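Local coordinates for protein TSR3 (Vulcanisaeta distributa, PDB 5APG) that binds S-adenosylmethionine and probably transfers its 3-amino-3-carboxypropyl group to an N1-methylated pseudouridine of 16S ribosomal RNA, at residues A[41-46]-A[64-69]; A[46-51]-A[88-93]; A[97-102]-A[143-148]. All coordinates share one frame; numbering follows the deposited sequence.

Contacts 1 and 2 share D46 and meet in one parallel sheet, where strand 43-45 lies between strands 66-70 and 89-91; their centres are about 9 Å apart. Probable hydrogen bonds from I89 N to S42 O (2.9 Å) and from I44 N to I89 O (3.0 Å) sew them together. Both touch EEM, the selenium analogue of S-adenosylmethionine: contact 1 takes its ribose hydroxyl at I69 and contact 2 its adenine at L93. Contact 3 lies across the chain's centre, about 22 Å from contact 1 and about 20 Å from contact 2, centre to centre. Its 97-102 segment follows L93 in the sequence, yet the A98 side chain stays about 8 Å from EEM.

Contact 1 of 3, residues A[41-46]-A[64-69]; sequences GSIILD and RGLSLI. With EEM ([(3S)-3-amino-4-hydroxy-4-oxo-butyl]-[[(2S,3S,4R,5R)-5-(6-aminopurin-9-yl)-3,4-dihydroxy-oxolan-2-yl]methyl]-methyl-selanium), chain D.
Two parallel strand segments, 43-45 and 66-69, are joined most firmly where S67 N donates to I43 O at 2.7 Å, almost straight (172°) and nearly along the C=O axis. L45 N answers with S67 O, and a longer, more bent bond from I43 N to G65 O (3.3 Å) closes the ladder at its N-terminal end. Beside it the hydroxyls form a relay: held in the crowded position between its own backbone N and carbonyl carbon (chi1 60°), S42 OG accepts from S67 OG at 2.8 Å and bonds to P39 O. Further out R64, bent at chi2, folds its aliphatic part over G41 and offers the guanidinium edge, NH1 meeting an in-plane lone pair of G41 O at 2.9 Å. At the other end I69 O accepts from EEM O3' at 2.7 Å, while a water links L45 O, I69 N and EEM O2'. The leucines L45 and L68 lie side by side, L45 CD1 against L68 CD2 at 3.6 Å, under helix 112-122. The I43 and L66 side chains cross obliquely, I43 CG2 meeting L66 CD1 at 3.7 Å, and I44 CG1 rests on S67. Strand, helix 58-63 and strand form a beta-alpha-beta unit of the SPOUT fold, its C-terminal strand ends opening onto the cofactor pocket.

Contact 2 of 3, residues A[46-51]-A[88-93]; sequences DPTVKT and FIRRRL. With EEM ([(3S)-3-amino-4-hydroxy-4-oxo-butyl]-[[(2S,3S,4R,5R)-5-(6-aminopurin-9-yl)-3,4-dihydroxy-oxolan-2-yl]methyl]-methyl-selanium), chain D.
The loop 46-51 hooks round the end of strand 89-91 through two backbone bonds, D46 N to R91 O (2.9 Å) and R92 N to T51 O (2.8 Å), both donors standing above the carbonyl planes. Between them the chain makes a type I turn from D46 to V49. The D46 carboxylate, with CG anti to the backbone N (chi1 -176°), serves both sides of the contact. OD2 is gripped side-on by R90: NH2 comes to its syn lone pair at 2.7 Å, NE from above the carboxylate plane at 2.9 Å, and the two flat groups are 20° apart. OD1 takes T48 OG1 on its syn lone pair and T48 N from above the plane, the latter an Asx turn. Four donors on a buried carboxylate would be expected to keep it ionised. An alanine here would remove both oxygens and would probably loosen the turn and leave the R90 guanidinium without its anchor. V49 CG1 lies over one face of that guanidinium, 3.6 Å from R90 NE. As in other SPOUT-fold S-adenosylmethionine sites, loops leaving the strands hold the adenine: L93 N donates to EEM N1 at 3.1 Å, nearly straight (167°), and P47 approaches the same ring. R92, its CG between backbone N and carbonyl carbon and its chain extended, gives a weak NE bond to K50 O; NH1 reaches L93 O and salt-bridges E161, and a water joins NH2 to K50 O. R91 is bent at chi2, so NH1 bonds to R90 O while T51 CG2 and I89 CG2 lie over opposite faces of its guanidinium, 3.5 and 3.3 Å above its plane and both offset toward its rim.

Contact 3 of 3, residues A[97-102]-A[143-148]; sequences IAANPT and IIINQK
The tight part of this contact is a two-bond pairing between the N146 carboxamide and the backbone of I97. I97 N donates to N146 OD1 at 2.7 Å, arriving in plane on a lone pair with a nearly straight hydrogen (169°). N146 ND2 returns the bond to I97 O at 2.8 Å, again on an in-plane lone pair, with the acceptor almost exactly in the amide plane and an angle of 173°. The side chain thus presents one donor and one acceptor to a single residue of the loop, as a neighbouring strand would. With CG anti to its own carbonyl carbon (chi1 -73°), N146 reaches out from helix 141-153, and ND2 has a second acceptor in F142 O, one turn back on the same helix. The carbonyl end also packs closely, OD1 lying 3.5 Å from I97 CB.

Packing is looser around I145, which is partly exposed and touches the loop through CD1. The tip of this side chain sits over the bend of the loop: CD1 is 3.7 Å from A98 O, 3.9 Å from I97 CG2 and 4.0 Å from A99 CB, with the two isoleucines crossing at about a right angle. The two segments together bury 190 Å². The loop has a further tie to helix 112-122, where E114 accepts from A99 N and N100 ND2.

Since OD1 only accepts and ND2 only donates, the three bonds fix the amide's orientation; a flipped carboxamide would set its NH2 against I97 N and its oxygen against I97 O and F142 O.

Contact 1 of 3, residues A[41-46]-A[64-69]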
loop_
_atom_site.group_PDB
_atom_site.type_symbol
_atom_site.label_atom_id
_atom_site.label_comp_id
_atom_site.label_asym_id
_atom_site.label_seq_id
_atom_site.Cartn_x
_atom_site.Cartn_y
_atom_site.Cartn_z
ATOM N N GLY A 41 4.284 16.732 -0.219
ATOM C CA GLY A 41 5.185 16.392 -1.302
ATOM C C GLY A 41 5.709 14.973 -1.211
ATOM O O GLY A 41 6.534 14.559 -2.023
ATOM N N SER A 42 5.238 14.226 -0.218
ATOM C CA SER A 42 5.594 12.818 -0.101
ATOM C C SER A 42 4.745 11.990 -1.058
ATOM O O SER A 42 3.713 12.452 -1.540
ATOM C CB SER A 42 5.399 12.316 1.334
ATOM O OG SER A 42 4.050 12.454 1.759
ATOM N N ILE A 43 5.195 10.773 -1.339
ATOM C CA ILE A 43 4.327 9.768 -1.934
ATOM C C ILE A 43 3.277 9.378 -0.904
ATOM O O ILE A 43 3.624 9.039 0.229
ATOM C CB ILE A 43 5.101 8.494 -2.359
ATOM C CG1 ILE A 43 6.210 8.824 -3.362
ATOM C CG2 ILE A 43 4.145 7.447 -2.928
ATOM C CD1 ILE A 43 5.685 9.304 -4.703
ATOM N N ILE A 44 1.999 9.422 -1.276
ATOM C CA ILE A 44 0.989 8.818 -0.419
ATOM C C ILE A 44 0.344 7.653 -1.155
ATOM O O ILE A 44 -0.080 7.769 -2.312
ATOM C CB ILE A 44 -0.095 9.831 0.069
ATOM C CG1 ILE A 44 -0.888 9.224 1.233
ATOM C CG2 ILE A 44 -1.051 10.264 -1.058
ATOM C CD1 ILE A 44 -1.843 10.194 1.912
ATOM N N LEU A 45 0.324 6.501 -0.497
ATOM C CA LEU A 45 -0.392 5.367 -1.049
ATOM C C LEU A 45 -1.872 5.698 -0.993
ATOM O O LEU A 45 -2.365 6.247 -0.005
ATOM C CB LEU A 45 -0.075 4.079 -0.294
ATOM C CG LEU A 45 1.384 3.608 -0.373
ATOM C CD1 LEU A 45 1.529 2.229 0.242
ATOM C CD2 LEU A 45 1.892 3.611 -1.807
ATOM N N ASP A 46 -2.573 5.392 -2.074
ATOM C CA ASP A 46 -3.979 5.733 -2.191
ATOM C C ASP A 46 -4.615 4.753 -3.159
ATOM O O ASP A 46 -4.402 4.853 -4.365
ATOM C CB ASP A 46 -4.145 7.180 -2.673
ATOM C CG ASP A 46 -5.598 7.633 -2.713
ATOM O OD1 ASP A 46 -6.520 6.784 -2.753
ATOM O OD2 ASP A 46 -5.819 8.860 -2.716
ATOM N N ARG A 64 11.234 13.138 0.411
ATOM C CA ARG A 64 10.067 13.668 1.117
ATOM C C ARG A 64 9.451 12.636 2.060
ATOM O O ARG A 64 8.843 12.996 3.069
ATOM C CB ARG A 64 8.997 14.157 0.128
ATOM C CG ARG A 64 9.315 15.467 -0.608
ATOM C CD ARG A 64 9.891 15.190 -1.987
ATOM N NE ARG A 64 10.099 16.400 -2.782
ATOM C CZ ARG A 64 9.179 16.937 -3.583
ATOM N NH1 ARG A 64 7.973 16.391 -3.680
ATOM N NH2 ARG A 64 9.464 18.031 -4.278
ATOM N N GLY A 65 9.593 11.357 1.728
ATOM C CA GLY A 65 9.055 10.293 2.562
ATOM C C GLY A 65 7.892 9.550 1.926
ATOM O O GLY A 65 7.484 9.854 0.802
ATOM N N LEU A 66 7.359 8.571 2.654
ATOM C CA LEU A 66 6.224 7.770 2.196
ATOM C C LEU A 66 5.094 7.845 3.217
ATOM O O LEU A 66 5.290 7.522 4.390
ATOM C CB LEU A 66 6.636 6.309 1.975
ATOM C CG LEU A 66 5.538 5.333 1.526
ATOM C CD1 LEU A 66 5.066 5.652 0.118
ATOM C CD2 LEU A 66 6.017 3.884 1.616
ATOM N N SER A 67 3.919 8.278 2.775
ATOM C CA SER A 67 2.782 8.464 3.672
ATOM C C SER A 67 1.683 7.441 3.406
ATOM O O SER A 67 1.523 6.968 2.283
ATOM C CB SER A 67 2.211 9.878 3.528
ATOM O OG SER A 67 3.171 10.860 3.875
ATOM N N LEU A 68 0.936 7.101 4.450
ATOM C CA LEU A 68 -0.233 6.239 4.319
ATOM C C LEU A 68 -1.310 6.640 5.314
ATOM O O LEU A 68 -1.018 7.152 6.396
ATOM C CB LEU A 68 0.112 4.761 4.544
ATOM C CG LEU A 68 1.037 3.969 3.619
ATOM C CD1 LEU A 68 2.506 4.195 3.961
ATOM C CD2 LEU A 68 0.678 2.493 3.703
ATOM N N ILE A 69 -2.557 6.385 4.946
ATOM C CA ILE A 69 -3.658 6.470 5.889
ATOM C C ILE A 69 -4.097 5.055 6.237
ATOM O O ILE A 69 -4.420 4.262 5.349
ATOM C CB ILE A 69 -4.846 7.270 5.321
ATOM C CG1 ILE A 69 -4.447 8.733 5.095
ATOM C CG2 ILE A 69 -6.037 7.193 6.270
ATOM C CD1 ILE A 69 -5.439 9.512 4.237
HETATM C C2 EEM D . -2.573 1.561 -2.497
HETATM N N3 EEM D . -2.538 1.493 -1.200
HETATM C C4 EEM D . -2.938 0.396 -0.583
HETATM C "C1'" EEM D . -2.557 0.810 1.875
HETATM C "C2'" EEM D . -3.517 2.023 1.970
HETATM C "C3'" EEM D . -4.502 1.547 2.826
HETATM C "C4'" EEM D . -3.960 0.726 3.742
HETATM C "C5'" EEM D . -4.786 -0.458 4.088
HETATM O O EEM D . -3.486 -3.744 7.878
HETATM C C EEM D . -4.520 -3.715 8.486
HETATM O OXT EEM D . -4.532 -3.884 9.693
HETATM C CA EEM D . -5.821 -3.422 7.772
HETATM N N EEM D . -6.897 -3.649 8.695
HETATM C CB EEM D . -5.740 -1.970 7.325
HETATM C CG EEM D . -6.779 -1.570 6.298
HETATM SE SE EEM D . -6.210 0.056 5.319
HETATM C CE EEM D . -7.648 0.701 4.192
HETATM O "O4'" EEM D . -2.727 0.110 2.919
HETATM O "O3'" EEM D . -5.359 2.632 3.357
HETATM O "O2'" EEM D . -2.721 2.987 2.668
HETATM N N9 EEM D . -3.026 0.022 0.702
HETATM C C8 EEM D . -3.511 -1.204 0.697
HETATM N N7 EEM D . -3.751 -1.625 -0.524
HETATM C C5 EEM D . -3.395 -0.643 -1.370
HETATM N N1 EEM D . -2.999 0.603 -3.292
HETATM C C6 EEM D . -3.424 -0.517 -2.788
HETATM N N6 EEM D . -3.903 -1.556 -3.610
HETATM O O HOH W 1 -3.267 5.557 2.328
#

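Contact 2 of 3, residues A[46-51]-A[88-93]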
loop_
_atom_site.group_PDB
_atom_site.type_symbol
_atom_site.label_atom_id
_atom_site.label_comp_id
_atom_site.label_asym_id
_atom_site.label_seq_id
_atom_site.Cartn_x
_atom_site.Cartn_y
_atom_site.Cartn_z
ATOM N N ASP A 46 -2.573 5.392 -2.074
ATOM C CA ASP A 46 -3.979 5.733 -2.191
ATOM C C ASP A 46 -4.615 4.753 -3.159
ATOM O O ASP A 46 -4.402 4.853 -4.365
ATOM C CB ASP A 46 -4.145 7.180 -2.673
ATOM C CG ASP A 46 -5.598 7.633 -2.713
ATOM O OD1 ASP A 46 -6.520 6.784 -2.753
ATOM O OD2 ASP A 46 -5.819 8.860 -2.716
ATOM N N PRO A 47 -5.395 3.799 -2.631
ATOM C CA PRO A 47 -6.018 2.777 -3.477
ATOM C C PRO A 47 -7.139 3.316 -4.366
ATOM O O PRO A 47 -7.595 2.581 -5.239
ATOM C CB PRO A 47 -6.566 1.775 -2.454
ATOM C CG PRO A 47 -6.888 2.617 -1.263
ATOM C CD PRO A 47 -5.790 3.663 -1.217
ATOM N N THR A 48 -7.560 4.564 -4.163
ATOM C CA THR A 48 -8.677 5.123 -4.927
ATOM C C THR A 48 -8.264 5.846 -6.205
ATOM O O THR A 48 -9.119 6.182 -7.023
ATOM C CB THR A 48 -9.510 6.123 -4.084
ATOM O OG1 THR A 48 -8.747 7.315 -3.855
ATOM C CG2 THR A 48 -9.918 5.501 -2.749
ATOM N N VAL A 49 -6.972 6.115 -6.373
ATOM C CA VAL A 49 -6.503 6.759 -7.603
ATOM C C VAL A 49 -6.088 5.691 -8.615
ATOM O O VAL A 49 -5.974 4.516 -8.271
ATOM C CB VAL A 49 -5.324 7.723 -7.344
ATOM C CG1 VAL A 49 -5.729 8.801 -6.341
ATOM C CG2 VAL A 49 -4.085 6.968 -6.864
ATOM N N LYS A 50 -5.863 6.100 -9.860
ATOM C CA LYS A 50 -5.579 5.148 -10.930
ATOM C C LYS A 50 -4.101 5.110 -11.307
ATOM O O LYS A 50 -3.678 4.265 -12.100
ATOM C CB LYS A 50 -6.418 5.483 -12.169
ATOM C CG LYS A 50 -7.913 5.444 -11.928
ATOM C CD LYS A 50 -8.338 4.072 -11.407
ATOM C CE LYS A 50 -9.813 4.061 -11.027
ATOM N NZ LYS A 50 -10.032 4.601 -9.653
ATOM N N THR A 51 -3.322 6.031 -10.746
ATOM C CA THR A 51 -1.908 6.156 -11.086
ATOM C C THR A 51 -1.051 5.208 -10.252
ATOM O O THR A 51 -0.907 5.397 -9.049
ATOM C CB THR A 51 -1.409 7.601 -10.877
ATOM O OG1 THR A 51 -2.379 8.524 -11.392
ATOM C CG2 THR A 51 -0.075 7.816 -11.576
ATOM N N PHE A 88 -0.147 15.799 -1.755
ATOM C CA PHE A 88 0.697 14.623 -1.937
ATOM C C PHE A 88 0.889 14.216 -3.396
ATOM O O PHE A 88 0.209 14.714 -4.294
ATOM C CB PHE A 88 0.101 13.426 -1.203
ATOM C CG PHE A 88 -0.170 13.664 0.252
ATOM C CD1 PHE A 88 0.840 13.534 1.190
ATOM C CD2 PHE A 88 -1.443 14.003 0.684
ATOM C CE1 PHE A 88 0.588 13.749 2.533
ATOM C CE2 PHE A 88 -1.701 14.220 2.023
ATOM C CZ PHE A 88 -0.683 14.089 2.949
ATOM N N ILE A 89 1.816 13.287 -3.608
ATOM C CA ILE A 89 1.908 12.557 -4.862
ATOM C C ILE A 89 1.177 11.227 -4.674
ATOM O O ILE A 89 1.716 10.277 -4.097
ATOM C CB ILE A 89 3.368 12.327 -5.291
ATOM C CG1 ILE A 89 4.055 13.675 -5.539
ATOM C CG2 ILE A 89 3.431 11.481 -6.556
ATOM C CD1 ILE A 89 5.565 13.604 -5.571
ATOM N N ARG A 90 -0.062 11.179 -5.158
ATOM C CA ARG A 90 -0.968 10.070 -4.873
ATOM C C ARG A 90 -0.756 8.921 -5.847
ATOM O O ARG A 90 -0.840 9.105 -7.061
ATOM C CB ARG A 90 -2.423 10.547 -4.930
ATOM C CG ARG A 90 -2.734 11.686 -3.964
ATOM C CD ARG A 90 -4.104 12.301 -4.243
ATOM N NE ARG A 90 -5.199 11.395 -3.906
ATOM C CZ ARG A 90 -6.486 11.716 -3.995
ATOM N NH1 ARG A 90 -6.839 12.927 -4.411
ATOM N NH2 ARG A 90 -7.420 10.832 -3.668
ATOM N N ARG A 91 -0.487 7.736 -5.309
ATOM C CA ARG A 91 -0.232 6.556 -6.131
ATOM C C ARG A 91 -0.929 5.316 -5.578
ATOM O O ARG A 91 -0.852 5.035 -4.380
ATOM C CB ARG A 91 1.276 6.284 -6.233
ATOM C CG ARG A 91 2.085 7.368 -6.947
ATOM C CD ARG A 91 1.689 7.478 -8.432
ATOM N NE ARG A 91 2.523 8.439 -9.155
ATOM C CZ ARG A 91 2.232 9.729 -9.304
ATOM N NH1 ARG A 91 1.120 10.236 -8.777
ATOM N NH2 ARG A 91 3.057 10.520 -9.982
ATOM N N ARG A 92 -1.609 4.571 -6.444
ATOM C CA ARG A 92 -2.094 3.256 -6.048
ATOM C C ARG A 92 -0.948 2.278 -6.215
ATOM O O ARG A 92 0.041 2.577 -6.886
ATOM C CB ARG A 92 -3.305 2.808 -6.881
ATOM C CG ARG A 92 -3.012 2.560 -8.370
ATOM C CD ARG A 92 -4.193 1.841 -9.030
ATOM N NE ARG A 92 -4.026 1.612 -10.466
ATOM C CZ ARG A 92 -3.419 0.555 -10.998
ATOM N NH1 ARG A 92 -2.885 -0.374 -10.215
ATOM N NH2 ARG A 92 -3.331 0.432 -12.317
ATOM N N LEU A 93 -1.064 1.113 -5.594
ATOM C CA LEU A 93 -0.107 0.059 -5.866
ATOM C C LEU A 93 -0.527 -0.660 -7.134
ATOM O O LEU A 93 -1.715 -0.776 -7.415
ATOM C CB LEU A 93 -0.014 -0.926 -4.700
ATOM C CG LEU A 93 0.682 -0.387 -3.451
ATOM C CD1 LEU A 93 0.457 -1.350 -2.311
ATOM C CD2 LEU A 93 2.173 -0.185 -3.712
HETATM C C2 EEM D . -2.573 1.561 -2.497
HETATM N N3 EEM D . -2.538 1.493 -1.200
HETATM C C4 EEM D . -2.938 0.396 -0.583
HETATM C "C1'" EEM D . -2.557 0.810 1.875
HETATM C "C2'" EEM D . -3.517 2.023 1.970
HETATM C "C3'" EEM D . -4.502 1.547 2.826
HETATM C "C4'" EEM D . -3.960 0.726 3.742
HETATM C "C5'" EEM D . -4.786 -0.458 4.088
HETATM O O EEM D . -3.486 -3.744 7.878
HETATM C C EEM D . -4.520 -3.715 8.486
HETATM O OXT EEM D . -4.532 -3.884 9.693
HETATM C CA EEM D . -5.821 -3.422 7.772
HETATM N N EEM D . -6.897 -3.649 8.695
HETATM C CB EEM D . -5.740 -1.970 7.325
HETATM C CG EEM D . -6.779 -1.570 6.298
HETATM SE SE EEM D . -6.210 0.056 5.319
HETATM C CE EEM D . -7.648 0.701 4.192
HETATM O "O4'" EEM D . -2.727 0.110 2.919
HETATM O "O3'" EEM D . -5.359 2.632 3.357
HETATM O "O2'" EEM D . -2.721 2.987 2.668
HETATM N N9 EEM D . -3.026 0.022 0.702
HETATM C C8 EEM D . -3.511 -1.204 0.697
HETATM N N7 EEM D . -3.751 -1.625 -0.524
HETATM C C5 EEM D . -3.395 -0.643 -1.370
HETATM N N1 EEM D . -2.999 0.603 -3.292
HETATM C C6 EEM D . -3.424 -0.517 -2.788
HETATM N N6 EEM D . -3.903 -1.556 -3.610
HETATM O O HOH W 2 -5.512 2.266 -13.197
HETATM O O HOH W 3 -2.938 9.826 -8.871
#

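Contact 3 of 3, residues A[97-102]-A[143-148]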
loop_
_atom_site.group_PDB
_atom_site.type_symbol
_atom_site.label_atom_id
_atom_site.label_comp_id
_atom_site.label_asym_id
_atom_site.label_seq_id
_atom_site.Cartn_x
_atom_site.Cartn_y
_atom_site.Cartn_z
ATOM N N ILE A 97 -1.476 -9.722 -5.136
ATOM C CA ILE A 97 -2.339 -10.673 -4.457
ATOM C C ILE A 97 -2.044 -10.661 -2.959
ATOM O O ILE A 97 -0.887 -10.755 -2.554
ATOM C CB ILE A 97 -2.139 -12.091 -5.026
ATOM C CG1 ILE A 97 -2.364 -12.098 -6.543
ATOM C CG2 ILE A 97 -3.056 -13.081 -4.343
ATOM C CD1 ILE A 97 -3.718 -11.561 -6.961
ATOM N N ALA A 98 -3.084 -10.536 -2.141
ATOM C CA ALA A 98 -2.913 -10.505 -0.688
ATOM C C ALA A 98 -2.460 -11.862 -0.161
ATOM O O ALA A 98 -2.876 -12.905 -0.668
ATOM C CB ALA A 98 -4.213 -10.077 -0.002
ATOM N N ALA A 99 -1.605 -11.841 0.858
ATOM C CA ALA A 99 -1.114 -13.066 1.477
ATOM C C ALA A 99 -1.568 -13.204 2.929
ATOM O O ALA A 99 -1.334 -14.236 3.555
ATOM C CB ALA A 99 0.404 -13.121 1.403
ATOM N N ASN A 100 -2.200 -12.165 3.467
ATOM C CA ASN A 100 -2.668 -12.200 4.851
ATOM C C ASN A 100 -3.819 -13.203 5.005
ATOM O O ASN A 100 -4.516 -13.492 4.032
ATOM C CB ASN A 100 -3.082 -10.793 5.314
ATOM C CG ASN A 100 -4.331 -10.286 4.627
ATOM O OD1 ASN A 100 -5.437 -10.741 4.916
ATOM N ND2 ASN A 100 -4.165 -9.317 3.727
ATOM N N PRO A 101 -4.010 -13.749 6.219
ATOM C CA PRO A 101 -5.020 -14.792 6.453
ATOM C C PRO A 101 -6.462 -14.368 6.163
ATOM O O PRO A 101 -7.287 -15.226 5.867
ATOM C CB PRO A 101 -4.854 -15.117 7.943
ATOM C CG PRO A 101 -3.481 -14.682 8.285
ATOM C CD PRO A 101 -3.212 -13.483 7.430
ATOM N N THR A 102 -6.756 -13.076 6.245
ATOM C CA THR A 102 -8.116 -12.597 6.012
ATOM C C THR A 102 -8.506 -12.638 4.538
ATOM O O THR A 102 -9.590 -13.109 4.186
ATOM C CB THR A 102 -8.297 -11.156 6.527
ATOM O OG1 THR A 102 -7.936 -11.094 7.909
ATOM C CG2 THR A 102 -9.741 -10.701 6.359
ATOM N N ILE A 143 5.709 -11.880 -1.005
ATOM C CA ILE A 143 6.639 -11.736 -2.116
ATOM C C ILE A 143 6.668 -13.007 -2.965
ATOM O O ILE A 143 6.676 -12.932 -4.193
ATOM C CB ILE A 143 8.054 -11.389 -1.619
ATOM C CG1 ILE A 143 8.057 -9.969 -1.046
ATOM C CG2 ILE A 143 9.072 -11.501 -2.750
ATOM C CD1 ILE A 143 9.395 -9.521 -0.516
ATOM N N ILE A 144 6.657 -14.166 -2.313
ATOM C CA ILE A 144 6.654 -15.447 -3.024
ATOM C C ILE A 144 5.504 -15.558 -4.028
ATOM O O ILE A 144 5.724 -15.841 -5.208
ATOM C CB ILE A 144 6.571 -16.635 -2.044
ATOM C CG1 ILE A 144 7.809 -16.674 -1.140
ATOM C CG2 ILE A 144 6.415 -17.956 -2.803
ATOM C CD1 ILE A 144 9.096 -16.974 -1.881
ATOM N N ILE A 145 4.277 -15.335 -3.567
ATOM C CA ILE A 145 3.121 -15.535 -4.435
ATOM C C ILE A 145 2.984 -14.404 -5.455
ATOM O O ILE A 145 2.297 -14.556 -6.459
ATOM C CB ILE A 145 1.811 -15.669 -3.627
ATOM C CG1 ILE A 145 1.462 -14.360 -2.920
ATOM C CG2 ILE A 145 1.913 -16.816 -2.623
ATOM C CD1 ILE A 145 0.059 -14.350 -2.344
ATOM N N ASN A 146 3.654 -13.278 -5.214
ATOM C CA ASN A 146 3.626 -12.162 -6.162
ATOM C C ASN A 146 4.925 -11.983 -6.939
ATOM O O ASN A 146 5.091 -10.987 -7.644
ATOM C CB ASN A 146 3.308 -10.852 -5.436
ATOM C CG ASN A 146 1.866 -10.767 -5.000
ATOM O OD1 ASN A 146 0.966 -10.649 -5.830
ATOM N ND2 ASN A 146 1.635 -10.833 -3.693
ATOM N N GLN A 147 5.836 -12.944 -6.810
ATOM C CA GLN A 147 7.210 -12.784 -7.292
ATOM C C GLN A 147 7.304 -12.367 -8.758
ATOM O O GLN A 147 8.022 -11.428 -9.097
ATOM C CB GLN A 147 7.990 -14.081 -7.081
ATOM C CG GLN A 147 9.453 -13.987 -7.479
ATOM C CD GLN A 147 10.285 -13.243 -6.454
ATOM O OE1 GLN A 147 10.704 -12.107 -6.686
ATOM N NE2 GLN A 147 10.541 -13.883 -5.315
ATOM N N LYS A 148 6.564 -13.054 -9.620
ATOM C CA LYS A 148 6.620 -12.780 -11.052
ATOM C C LYS A 148 6.084 -11.395 -11.405
ATOM O O LYS A 148 6.584 -10.749 -12.328
ATOM C CB LYS A 148 5.851 -13.848 -11.826
ATOM C CG LYS A 148 6.583 -15.175 -11.925
ATOM C CD LYS A 148 5.852 -16.139 -12.845
ATOM C CE LYS A 148 6.659 -17.410 -13.073
ATOM N NZ LYS A 148 6.104 -18.223 -14.191
#